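Local atomic coordinates of aspartate-semialdehyde dehydrogenase (Cryptococcus neoformans var. neoformans JEC21, PDB entry 5CEF), a protein that catalyses the NADPH-dependent reductive dephosphorylation of 4-phospho-L-aspartate to L-aspartate semialdehyde, the second step toward methionine and threonine. Residues K10-F24 / G80-D92. Sequence-based numbering, arbitrary orientation.
Sequences KVGVLGATGTVGQRF and GFAECGVVFSGLD
Two neighbouring parallel strands at the middle of the Rossmann-fold sheet meet here, residues 10-14 and 86-89, with the glycine-rich loop Gly15-Ala16-Thr17-Gly18 at the end of the first. Gly12 is gripped through both its N and its O: Gly12 N reaches Val86 O at 3.0 Å, and Phe88 N reaches Gly12 O at 2.8 Å. Leu14 N to Phe88 O continues the ladder, and Gly90 N to Leu14 O extends it one residue past strand 86-89. There one water accepts a hydrogen bond from Gly21 N and donates to Gly15 O and Gly90 O, tying the loop and the first turn of helix 19-29 to Gly90; Thr17 to Val20 and Leu91 probably line the NADP site, as in relatives. Phe88 CB makes a CH-pi contact over a face of the Phe24 ring, 3.8 Å from its centroid, and the two rings are inclined at 31°. On the other face of the sheet, Leu14 CG, turned anti to the carbonyl carbon (chi1 -52°), meets Val87 CG1 at 3.6 Å, and Leu14 CD2 reaches Phe81 CZ at 3.8 Å. Phe103 of helix 93-105 packs against Leu14 and Val87 and meets Phe81 edge-to-face, helix 349-362 touches Phe24 and Phe88, and strand 34-40 pairs with Val11 and Val13.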
loop_
_atom_site.group_PDB
_atom_site.type_symbol
_atom_site.label_atom_id
_atom_site.label_comp_id
_atom_site.label_asym_id
_atom_site.label_seq_id
_atom_site.Cartn_x
_atom_site.Cartn_y
_atom_site.Cartn_z
ATOM N N LYS A 10 43.113 4.762 6.336
ATOM C CA LYS A 10 42.494 5.739 5.464
ATOM C C LYS A 10 41.732 4.995 4.393
ATOM O O LYS A 10 42.247 4.026 3.842
ATOM C CB LYS A 10 43.539 6.631 4.831
ATOM C CG LYS A 10 44.250 7.537 5.800
ATOM C CD LYS A 10 45.293 8.401 5.099
ATOM C CE LYS A 10 45.890 9.468 6.010
ATOM N NZ LYS A 10 46.954 8.939 6.918
ATOM N N VAL A 11 40.486 5.395 4.151
ATOM C CA VAL A 11 39.660 4.706 3.151
ATOM C C VAL A 11 39.021 5.627 2.125
ATOM O O VAL A 11 38.794 6.810 2.382
ATOM C CB VAL A 11 38.524 3.872 3.765
ATOM C CG1 VAL A 11 39.071 2.919 4.802
ATOM C CG2 VAL A 11 37.437 4.743 4.351
ATOM N N GLY A 12 38.752 5.041 0.958
ATOM C CA GLY A 12 38.091 5.725 -0.134
ATOM C C GLY A 12 36.683 5.221 -0.370
ATOM O O GLY A 12 36.359 4.074 -0.047
ATOM N N VAL A 13 35.844 6.097 -0.908
ATOM C CA VAL A 13 34.501 5.733 -1.324
ATOM C C VAL A 13 34.257 6.230 -2.759
ATOM O O VAL A 13 34.271 7.429 -3.026
ATOM C CB VAL A 13 33.469 6.330 -0.403
ATOM C CG1 VAL A 13 32.081 5.885 -0.860
ATOM C CG2 VAL A 13 33.714 5.887 1.004
ATOM N N LEU A 14 34.091 5.285 -3.685
ATOM C CA LEU A 14 33.717 5.597 -5.069
ATOM C C LEU A 14 32.211 5.561 -5.196
ATOM O O LEU A 14 31.560 4.696 -4.608
ATOM C CB LEU A 14 34.342 4.594 -6.027
ATOM C CG LEU A 14 35.839 4.377 -5.897
ATOM C CD1 LEU A 14 36.366 3.310 -6.836
ATOM C CD2 LEU A 14 36.552 5.683 -6.142
ATOM N N GLY A 15 31.655 6.516 -5.926
ATOM C CA GLY A 15 30.195 6.636 -6.078
ATOM C C GLY A 15 29.597 7.266 -4.848
ATOM O O GLY A 15 28.528 6.867 -4.388
ATOM N N ALA A 16 30.282 8.274 -4.330
ATOM C CA ALA A 16 30.002 8.786 -3.019
ATOM C C ALA A 16 28.741 9.556 -2.922
ATOM O O ALA A 16 28.192 9.687 -1.820
ATOM C CB ALA A 16 31.144 9.668 -2.556
ATOM N N THR A 17 28.267 10.094 -4.036
ATOM C CA THR A 17 27.017 10.867 -4.011
ATOM C C THR A 17 25.814 9.969 -4.213
ATOM O O THR A 17 24.702 10.392 -3.922
ATOM C CB THR A 17 27.012 12.001 -5.048
ATOM O OG1 THR A 17 27.256 11.475 -6.354
ATOM C CG2 THR A 17 28.095 13.018 -4.727
ATOM N N GLY A 18 26.034 8.748 -4.719
ATOM C CA GLY A 18 24.968 7.733 -4.881
ATOM C C GLY A 18 24.497 7.169 -3.548
ATOM O O GLY A 18 25.151 7.372 -2.539
ATOM N N THR A 19 23.379 6.439 -3.545
ATOM C CA THR A 19 22.730 6.064 -2.301
ATOM C C THR A 19 23.585 5.069 -1.513
ATOM O O THR A 19 23.729 5.189 -0.303
ATOM C CB THR A 19 21.296 5.525 -2.514
ATOM O OG1 THR A 19 21.338 4.310 -3.263
ATOM C CG2 THR A 19 20.444 6.545 -3.272
ATOM N N VAL A 20 24.189 4.120 -2.204
ATOM C CA VAL A 20 25.112 3.206 -1.546
ATOM C C VAL A 20 26.303 3.969 -0.969
ATOM O O VAL A 20 26.736 3.689 0.137
ATOM C CB VAL A 20 25.590 2.095 -2.506
ATOM C CG1 VAL A 20 26.781 1.340 -1.928
ATOM C CG2 VAL A 20 24.447 1.135 -2.797
ATOM N N GLY A 21 26.822 4.920 -1.743
ATOM C CA GLY A 21 27.929 5.773 -1.315
ATOM C C GLY A 21 27.618 6.552 -0.055
ATOM O O GLY A 21 28.443 6.642 0.855
ATOM N N GLN A 22 26.403 7.059 0.010
ATOM C CA GLN A 22 25.929 7.780 1.173
ATOM C C GLN A 22 25.934 6.914 2.427
ATOM O O GLN A 22 26.313 7.367 3.527
ATOM C CB GLN A 22 24.507 8.306 0.927
ATOM C CG GLN A 22 24.437 9.395 -0.136
ATOM C CD GLN A 22 23.039 9.949 -0.304
ATOM O OE1 GLN A 22 22.221 9.892 0.616
ATOM N NE2 GLN A 22 22.746 10.466 -1.491
ATOM N N ARG A 23 25.513 5.665 2.260
ATOM C CA ARG A 23 25.474 4.762 3.382
ATOM C C ARG A 23 26.904 4.423 3.820
ATOM O O ARG A 23 27.198 4.409 5.020
ATOM C CB ARG A 23 24.679 3.508 3.048
ATOM C CG ARG A 23 24.422 2.650 4.277
ATOM C CD ARG A 23 23.289 3.158 5.147
ATOM N NE ARG A 23 23.063 2.207 6.239
ATOM C CZ ARG A 23 23.147 2.490 7.544
ATOM N NH1 ARG A 23 23.419 3.726 7.976
ATOM N NH2 ARG A 23 22.935 1.536 8.438
ATOM N N PHE A 24 27.780 4.166 2.859
ATOM C CA PHE A 24 29.192 3.949 3.176
ATOM C C PHE A 24 29.707 5.107 4.038
ATOM O O PHE A 24 30.370 4.900 5.057
ATOM C CB PHE A 24 30.059 3.873 1.918
ATOM C CG PHE A 24 30.235 2.484 1.352
ATOM C CD1 PHE A 24 30.768 1.463 2.109
ATOM C CD2 PHE A 24 29.901 2.218 0.030
ATOM C CE1 PHE A 24 30.969 0.202 1.578
ATOM C CE2 PHE A 24 30.084 0.962 -0.502
ATOM C CZ PHE A 24 30.634 -0.042 0.271
ATOM N N GLY A 80 44.248 11.786 -2.646
ATOM C CA GLY A 80 43.897 11.001 -1.468
ATOM C C GLY A 80 43.883 9.495 -1.706
ATOM O O GLY A 80 44.187 8.703 -0.797
ATOM N N PHE A 81 43.614 9.100 -2.949
ATOM C CA PHE A 81 43.344 7.713 -3.228
ATOM C C PHE A 81 44.563 6.849 -3.071
ATOM O O PHE A 81 44.469 5.769 -2.486
ATOM C CB PHE A 81 42.688 7.535 -4.604
ATOM C CG PHE A 81 41.216 7.874 -4.607
ATOM C CD1 PHE A 81 40.327 7.149 -3.841
ATOM C CD2 PHE A 81 40.729 8.905 -5.362
ATOM C CE1 PHE A 81 38.981 7.449 -3.824
ATOM C CE2 PHE A 81 39.370 9.202 -5.381
ATOM C CZ PHE A 81 38.498 8.491 -4.587
ATOM N N ALA A 82 45.719 7.317 -3.533
ATOM C CA ALA A 82 46.959 6.512 -3.417
ATOM C C ALA A 82 47.316 6.128 -1.969
ATOM O O ALA A 82 48.031 5.176 -1.754
ATOM C CB ALA A 82 48.129 7.229 -4.104
ATOM N N GLU A 83 46.843 6.889 -0.991
ATOM C CA GLU A 83 47.133 6.611 0.430
ATOM C C GLU A 83 46.071 5.755 1.100
ATOM O O GLU A 83 46.227 5.398 2.271
ATOM C CB GLU A 83 47.248 7.922 1.254
ATOM C CG GLU A 83 48.409 8.823 0.864
ATOM C CD GLU A 83 48.035 9.766 -0.269
ATOM O OE1 GLU A 83 47.145 10.670 -0.023
ATOM O OE2 GLU A 83 48.663 9.598 -1.357
ATOM N N CYS A 84 44.963 5.487 0.407
ATOM C CA CYS A 84 43.886 4.674 0.999
ATOM C C CYS A 84 44.319 3.239 1.114
ATOM O O CYS A 84 44.879 2.673 0.175
ATOM C CB CYS A 84 42.613 4.774 0.191
ATOM S SG CYS A 84 41.841 6.398 0.300
ATOM N N GLY A 85 44.067 2.657 2.281
ATOM C CA GLY A 85 44.347 1.250 2.536
ATOM C C GLY A 85 43.269 0.309 2.011
ATOM O O GLY A 85 43.540 -0.869 1.737
ATOM N N VAL A 86 42.067 0.831 1.873
ATOM C CA VAL A 86 40.975 0.155 1.181
ATOM C C VAL A 86 40.054 1.198 0.510
ATOM O O VAL A 86 39.787 2.254 1.085
ATOM C CB VAL A 86 40.197 -0.785 2.135
ATOM C CG1 VAL A 86 39.839 -0.083 3.414
ATOM C CG2 VAL A 86 38.934 -1.301 1.494
ATOM N N VAL A 87 39.605 0.890 -0.710
ATOM C CA VAL A 87 38.644 1.713 -1.429
ATOM C C VAL A 87 37.355 0.939 -1.602
ATOM O O VAL A 87 37.339 -0.156 -2.203
ATOM C CB VAL A 87 39.201 2.131 -2.792
ATOM C CG1 VAL A 87 38.212 3.025 -3.525
ATOM C CG2 VAL A 87 40.506 2.890 -2.613
ATOM N N PHE A 88 36.280 1.504 -1.071
ATOM C CA PHE A 88 34.955 0.929 -1.171
ATOM C C PHE A 88 34.250 1.453 -2.403
ATOM O O PHE A 88 34.239 2.659 -2.630
ATOM C CB PHE A 88 34.144 1.302 0.074
ATOM C CG PHE A 88 34.664 0.678 1.311
ATOM C CD1 PHE A 88 34.467 -0.662 1.536
ATOM C CD2 PHE A 88 35.378 1.399 2.222
ATOM C CE1 PHE A 88 34.915 -1.257 2.682
ATOM C CE2 PHE A 88 35.853 0.804 3.372
ATOM C CZ PHE A 88 35.640 -0.532 3.586
ATOM N N SER A 89 33.605 0.565 -3.164
ATOM C CA SER A 89 32.892 0.969 -4.382
ATOM C C SER A 89 31.380 0.765 -4.308
ATOM O O SER A 89 30.905 -0.340 -4.132
ATOM C CB SER A 89 33.450 0.213 -5.548
ATOM O OG SER A 89 32.849 0.650 -6.741
ATOM N N GLY A 90 30.639 1.854 -4.416
ATOM C CA GLY A 90 29.200 1.781 -4.601
ATOM C C GLY A 90 28.838 2.248 -5.993
ATOM O O GLY A 90 27.906 3.036 -6.162
ATOM N N LEU A 91 29.581 1.785 -6.986
ATOM C CA LEU A 91 29.345 2.175 -8.375
ATOM C C LEU A 91 28.389 1.205 -9.056
ATOM O O LEU A 91 28.342 0.004 -8.717
ATOM C CB LEU A 91 30.646 2.192 -9.166
ATOM C CG LEU A 91 31.691 3.235 -8.742
ATOM C CD1 LEU A 91 33.019 2.961 -9.430
ATOM C CD2 LEU A 91 31.256 4.671 -9.024
ATOM N N ASP A 92 27.631 1.728 -10.025
ATOM C CA ASP A 92 26.766 0.897 -10.900
ATOM C C ASP A 92 27.598 0.193 -11.957
ATOM O O ASP A 92 28.647 0.707 -12.363
ATOM C CB ASP A 92 25.688 1.751 -11.559
ATOM C CG ASP A 92 24.671 2.245 -10.557
ATOM O OD1 ASP A 92 23.938 1.394 -10.021
ATOM O OD2 ASP A 92 24.631 3.471 -10.285
HETATM O O HOH W 1 26.790 4.960 -4.860
#